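Matching sites in pectate lyase 47 from Bacillus sp., a protein that cleaves pectate, the polygalacturonate backbone of pectin, probably by calcium-dependent elimination, as other lyases of its polysaccharide lyase family do (PDB 1VBL (chain A, 1.91 Å), residues 133-138 and 157-162), and in its relative pectate lyase from Bacillus subtilis (PDB 5X2I (chain B, 2.05 Å), residues 128-133 and 151-156). Structure 2 is superposed on structure 1 by the backbone atoms of these residues (RMSD 0.16 Å); each is numbered along its deposited sequence.

Structure 1 (1VBL); sequences NTSIIG and NVIIRN.
The amide nitrogen ND2 of Asn162 serves two carbonyl oxygens, those of Gly138 and Gly140, while its OD1 accepts from the backbone N of Gly413. The bond from Asn162 ND2 to Gly138 O measures 2.9 Å and is nearly straight, yet comes from above the carbonyl plane. Strands 134-138 and 156-161 lie parallel on successive coils of the right-handed parallel beta-helix of pectate lyases; strand 59-63 continues the stack beyond 134-138 and strand 200-208 beyond 156-161. At the other end, Asn157 ND2 donates to a lone pair of Asn133 OD1 at 3.0 Å, the amide planes 69° apart; Thr22 and Gly23 hold Asn157 OD1, and Asn133 ND2 bonds Ser56 O. On one face Ser135 OG, bonded to the backbone N of Gly24, lies 3.6 Å from Ile159 CB. Beside it Ile137 CB lies 4.3 Å from Arg161 O; Arg161 NE forms a salt bridge with Asp203. On the other face Ile160 CB lies 4.3 Å from Ile136 O, and chi2 of -62° puts Ile160 CD1 3.9 Å from Val158 CG1.

Structure 2 (5X2I); sequences NTTIVG and NVIIRN.
Two carbonyl oxygens, Gly133 O and Gly135 O, share the amide nitrogen ND2 of Asn156, whose OD1 accepts from the backbone N of Gly396. The bond from Asn156 ND2 to Gly133 O is 2.9 Å long and nearly straight, the donor standing above the carbonyl plane. At the far end Asn151 ND2 donates to a lone pair of Asn128 OD1 at 2.7 Å, with the amide planes 66° apart, while Thr22 and Gly23 hold Asn151 OD1 and Asn128 ND2 bonds Thr51 O. On one face Thr130 OG1 takes a bond from the backbone N of Gly24 and lies 3.8 Å from Ile153 CB; the methyl Thr130 CG2, anti to the backbone N, lies alongside Ile153, 4.1 Å from Ile153 CG2. Next to it Val132 CB lies 3.7 Å from Arg155 O; Arg155 NE forms a salt bridge with Asp197. On the other face Ile154 CB lies 4.3 Å from Ile131 O. With chi2 at 151°, Ile154 CD1 comes to 4.0 Å from Val152 CG1.

How the two compare
Ser135(A) stands where Thr130(B) does, on a backbone that coincides. The hydroxyl stays: OG of Ser135(A) and OG1 of Thr130(B) are 0.3 Å apart. The methyl CG2 of Thr130(B) has no counterpart in Ser135(A), and adds apolar surface next to Ile153(B), which keeps the place of Ile159(A). Two positions further along, Ile137(A) stands against Val132(B). Their CB atoms coincide and the CG1 atoms lie 0.9 Å apart after superposition, but CG2 of Ile137(A) has no counterpart in Val132(B), nor CG2 of Val132(B) in Ile137(A). From a shared CB each side chain thus sends a methyl to a different place, and the apolar surface offered on this face differs. Touch with the backbone oxygen of the arginine, Arg161(A) or Arg155(B), is kept. On the other face the same residue is modelled in two ways: chi2 is -62° in Ile160(A) and 151° in Ile154(B), which sets their CD1 atoms 2.4 Å apart. Both CD1 atoms still meet CG1 of the neighbouring valine, Val158(A) or Val152(B). The paired asparagines Asn133(A) and Asn157(A) match Asn128(B) and Asn151(B) in place and in their amide bond, and the backbone bond from Gly138(A) N to Arg161(A) O recurs between Gly133(B) and Arg155(B).

Structure 1 (1VBL)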
loop_
_atom_site.group_PDB
_atom_site.type_symbol
_atom_site.label_atom_id
_atom_site.label_comp_id
_atom_site.label_asym_id
_atom_site.label_seq_id
_atom_site.Cartn_x
_atom_site.Cartn_y
_atom_site.Cartn_z
ATOM N N ASN A 133 7.288 17.144 -7.360
ATOM C CA ASN A 133 8.676 17.463 -7.032
ATOM C C ASN A 133 8.889 17.565 -5.528
ATOM O O ASN A 133 9.413 18.562 -5.018
ATOM C CB ASN A 133 9.074 18.773 -7.712
ATOM C CG ASN A 133 8.702 18.791 -9.174
ATOM O OD1 ASN A 133 9.020 17.859 -9.914
ATOM N ND2 ASN A 133 8.020 19.847 -9.603
ATOM N N THR A 134 8.494 16.515 -4.822
ATOM C CA THR A 134 8.622 16.490 -3.380
ATOM C C THR A 134 9.360 15.248 -2.903
ATOM O O THR A 134 9.177 14.157 -3.442
ATOM C CB THR A 134 7.229 16.496 -2.699
ATOM O OG1 THR A 134 6.451 17.591 -3.199
ATOM C CG2 THR A 134 7.375 16.628 -1.183
ATOM N N SER A 135 10.210 15.434 -1.903
ATOM C CA SER A 135 10.929 14.328 -1.293
ATOM C C SER A 135 10.607 14.413 0.192
ATOM O O SER A 135 10.904 15.416 0.838
ATOM C CB SER A 135 12.447 14.449 -1.496
ATOM O OG SER A 135 12.832 14.089 -2.813
ATOM N N ILE A 136 9.959 13.380 0.717
ATOM C CA ILE A 136 9.634 13.327 2.136
ATOM C C ILE A 136 10.539 12.222 2.655
ATOM O O ILE A 136 10.387 11.049 2.291
ATOM C CB ILE A 136 8.147 12.987 2.371
ATOM C CG1 ILE A 136 7.271 14.044 1.689
ATOM C CG2 ILE A 136 7.853 12.948 3.869
ATOM C CD1 ILE A 136 5.775 13.846 1.868
ATOM N N ILE A 137 11.492 12.618 3.493
ATOM C CA ILE A 137 12.499 11.707 4.021
ATOM C C ILE A 137 12.561 11.668 5.539
ATOM O O ILE A 137 12.695 12.704 6.188
ATOM C CB ILE A 137 13.901 12.124 3.510
ATOM C CG1 ILE A 137 13.882 12.280 1.986
ATOM C CG2 ILE A 137 14.945 11.120 3.965
ATOM C CD1 ILE A 137 13.494 11.034 1.225
ATOM N N GLY A 138 12.488 10.464 6.099
ATOM C CA GLY A 138 12.552 10.326 7.539
ATOM C C GLY A 138 13.971 10.507 8.049
ATOM O O GLY A 138 14.940 10.152 7.371
ATOM N N ASN A 157 6.657 13.052 -9.858
ATOM C CA ASN A 157 7.982 13.162 -9.272
ATOM C C ASN A 157 8.000 13.328 -7.758
ATOM O O ASN A 157 8.268 14.416 -7.237
ATOM C CB ASN A 157 8.707 14.330 -9.947
ATOM C CG ASN A 157 10.185 14.299 -9.714
ATOM O OD1 ASN A 157 10.783 13.228 -9.653
ATOM N ND2 ASN A 157 10.795 15.475 -9.602
ATOM N N VAL A 158 7.744 12.229 -7.056
ATOM C CA VAL A 158 7.699 12.237 -5.602
ATOM C C VAL A 158 8.505 11.081 -5.020
ATOM O O VAL A 158 8.432 9.953 -5.504
ATOM C CB VAL A 158 6.240 12.135 -5.100
ATOM C CG1 VAL A 158 6.202 12.077 -3.576
ATOM C CG2 VAL A 158 5.442 13.324 -5.609
ATOM N N ILE A 159 9.274 11.381 -3.981
ATOM C CA ILE A 159 10.098 10.383 -3.312
ATOM C C ILE A 159 9.739 10.318 -1.825
ATOM O O ILE A 159 9.702 11.339 -1.146
ATOM C CB ILE A 159 11.601 10.733 -3.418
ATOM C CG1 ILE A 159 12.060 10.684 -4.875
ATOM C CG2 ILE A 159 12.419 9.766 -2.569
ATOM C CD1 ILE A 159 13.549 10.991 -5.060
ATOM N N ILE A 160 9.472 9.113 -1.328
ATOM C CA ILE A 160 9.145 8.919 0.084
ATOM C C ILE A 160 10.083 7.840 0.610
ATOM O O ILE A 160 10.067 6.708 0.121
ATOM C CB ILE A 160 7.697 8.432 0.278
ATOM C CG1 ILE A 160 6.724 9.357 -0.461
ATOM C CG2 ILE A 160 7.375 8.367 1.776
ATOM C CD1 ILE A 160 6.727 10.787 0.023
ATOM N N ARG A 161 10.897 8.176 1.606
ATOM C CA ARG A 161 11.847 7.204 2.133
ATOM C C ARG A 161 12.119 7.303 3.629
ATOM O O ARG A 161 11.922 8.348 4.252
ATOM C CB ARG A 161 13.200 7.345 1.425
ATOM C CG ARG A 161 13.161 7.349 -0.097
ATOM C CD ARG A 161 14.559 7.588 -0.661
ATOM N NE ARG A 161 15.429 6.419 -0.531
ATOM C CZ ARG A 161 16.747 6.442 -0.723
ATOM N NH1 ARG A 161 17.357 7.579 -1.043
ATOM N NH2 ARG A 161 17.455 5.322 -0.624
ATOM N N ASN A 162 12.590 6.188 4.177
ATOM C CA ASN A 162 12.996 6.071 5.572
ATOM C C ASN A 162 11.977 6.414 6.653
ATOM O O ASN A 162 12.334 6.967 7.695
ATOM C CB ASN A 162 14.262 6.902 5.775
ATOM C CG ASN A 162 15.088 6.425 6.948
ATOM O OD1 ASN A 162 15.251 5.222 7.153
ATOM N ND2 ASN A 162 15.627 7.361 7.714
#

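Structure 2 (5X2I)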
loop_
_atom_site.group_PDB
_atom_site.type_symbol
_atom_site.label_atom_id
_atom_site.label_comp_id
_atom_site.label_asym_id
_atom_site.label_seq_id
_atom_site.Cartn_x
_atom_site.Cartn_y
_atom_site.Cartn_z
ATOM N N ASN B 128 7.143 17.195 -7.331
ATOM C CA ASN B 128 8.554 17.538 -7.084
ATOM C C ASN B 128 8.861 17.683 -5.591
ATOM O O ASN B 128 9.272 18.728 -5.111
ATOM C CB ASN B 128 8.956 18.786 -7.876
ATOM C CG ASN B 128 8.563 18.684 -9.344
ATOM O OD1 ASN B 128 8.902 17.717 -10.021
ATOM N ND2 ASN B 128 7.832 19.692 -9.832
ATOM N N THR B 129 8.603 16.598 -4.858
ATOM C CA THR B 129 8.659 16.589 -3.379
ATOM C C THR B 129 9.428 15.378 -2.949
ATOM O O THR B 129 9.149 14.249 -3.417
ATOM C CB THR B 129 7.227 16.479 -2.814
ATOM O OG1 THR B 129 6.457 17.623 -3.204
ATOM C CG2 THR B 129 7.241 16.327 -1.277
ATOM N N THR B 130 10.393 15.568 -2.044
ATOM C CA THR B 130 11.026 14.453 -1.355
ATOM C C THR B 130 10.661 14.555 0.139
ATOM O O THR B 130 10.827 15.583 0.764
ATOM C CB THR B 130 12.523 14.503 -1.565
ATOM O OG1 THR B 130 12.820 14.319 -2.953
ATOM C CG2 THR B 130 13.241 13.519 -0.746
ATOM N N ILE B 131 10.070 13.494 0.652
ATOM C CA ILE B 131 9.805 13.333 2.072
ATOM C C ILE B 131 10.630 12.149 2.559
ATOM O O ILE B 131 10.453 11.061 2.047
ATOM C CB ILE B 131 8.341 13.037 2.300
ATOM C CG1 ILE B 131 7.502 13.996 1.476
ATOM C CG2 ILE B 131 8.029 13.110 3.792
ATOM C CD1 ILE B 131 6.029 13.890 1.697
ATOM N N VAL B 132 11.484 12.382 3.550
ATOM C CA VAL B 132 12.398 11.380 4.096
ATOM C C VAL B 132 12.439 11.462 5.634
ATOM O O VAL B 132 12.435 12.582 6.224
ATOM C CB VAL B 132 13.852 11.542 3.570
ATOM C CG1 VAL B 132 13.927 11.397 2.075
ATOM C CG2 VAL B 132 14.415 12.911 3.916
ATOM N N GLY B 133 12.520 10.314 6.278
ATOM C CA GLY B 133 12.619 10.314 7.683
ATOM C C GLY B 133 14.044 10.645 8.128
ATOM O O GLY B 133 14.992 10.205 7.474
ATOM N N ASN B 151 6.513 12.914 -9.734
ATOM C CA ASN B 151 7.887 13.156 -9.241
ATOM C C ASN B 151 7.994 13.306 -7.714
ATOM O O ASN B 151 8.234 14.383 -7.178
ATOM C CB ASN B 151 8.533 14.343 -9.988
ATOM C CG ASN B 151 10.020 14.385 -9.783
ATOM O OD1 ASN B 151 10.652 13.315 -9.686
ATOM N ND2 ASN B 151 10.583 15.579 -9.625
ATOM N N VAL B 152 7.843 12.167 -7.030
ATOM C CA VAL B 152 7.724 12.174 -5.568
ATOM C C VAL B 152 8.539 11.020 -5.030
ATOM O O VAL B 152 8.457 9.871 -5.542
ATOM C CB VAL B 152 6.262 12.095 -5.085
ATOM C CG1 VAL B 152 6.209 11.892 -3.548
ATOM C CG2 VAL B 152 5.458 13.311 -5.490
ATOM N N ILE B 153 9.332 11.335 -4.005
ATOM C CA ILE B 153 10.201 10.340 -3.270
ATOM C C ILE B 153 9.752 10.280 -1.845
ATOM O O ILE B 153 9.575 11.316 -1.221
ATOM C CB ILE B 153 11.676 10.721 -3.319
ATOM C CG1 ILE B 153 12.183 10.699 -4.782
ATOM C CG2 ILE B 153 12.578 9.823 -2.460
ATOM C CD1 ILE B 153 13.648 11.144 -4.931
ATOM N N ILE B 154 9.542 9.063 -1.330
ATOM C CA ILE B 154 9.141 8.908 0.064
ATOM C C ILE B 154 10.057 7.833 0.625
ATOM O O ILE B 154 10.091 6.708 0.069
ATOM C CB ILE B 154 7.655 8.454 0.156
ATOM C CG1 ILE B 154 6.729 9.554 -0.331
ATOM C CG2 ILE B 154 7.306 8.087 1.604
ATOM C CD1 ILE B 154 5.469 8.976 -0.900
ATOM N N ARG B 155 10.850 8.160 1.633
ATOM C CA ARG B 155 11.833 7.187 2.162
ATOM C C ARG B 155 12.059 7.316 3.648
ATOM O O ARG B 155 11.954 8.420 4.205
ATOM C CB ARG B 155 13.233 7.274 1.486
ATOM C CG ARG B 155 13.252 7.372 -0.022
ATOM C CD ARG B 155 14.647 7.666 -0.555
ATOM N NE ARG B 155 15.628 6.588 -0.350
ATOM C CZ ARG B 155 16.938 6.677 -0.590
ATOM N NH1 ARG B 155 17.478 7.806 -0.997
ATOM N NH2 ARG B 155 17.727 5.628 -0.410
ATOM N N ASN B 156 12.455 6.189 4.232
ATOM C CA ASN B 156 12.966 6.055 5.572
ATOM C C ASN B 156 11.976 6.466 6.664
ATOM O O ASN B 156 12.394 6.989 7.733
ATOM C CB ASN B 156 14.288 6.804 5.759
ATOM C CG ASN B 156 15.015 6.392 7.021
ATOM O OD1 ASN B 156 15.131 5.199 7.307
ATOM N ND2 ASN B 156 15.581 7.374 7.763
#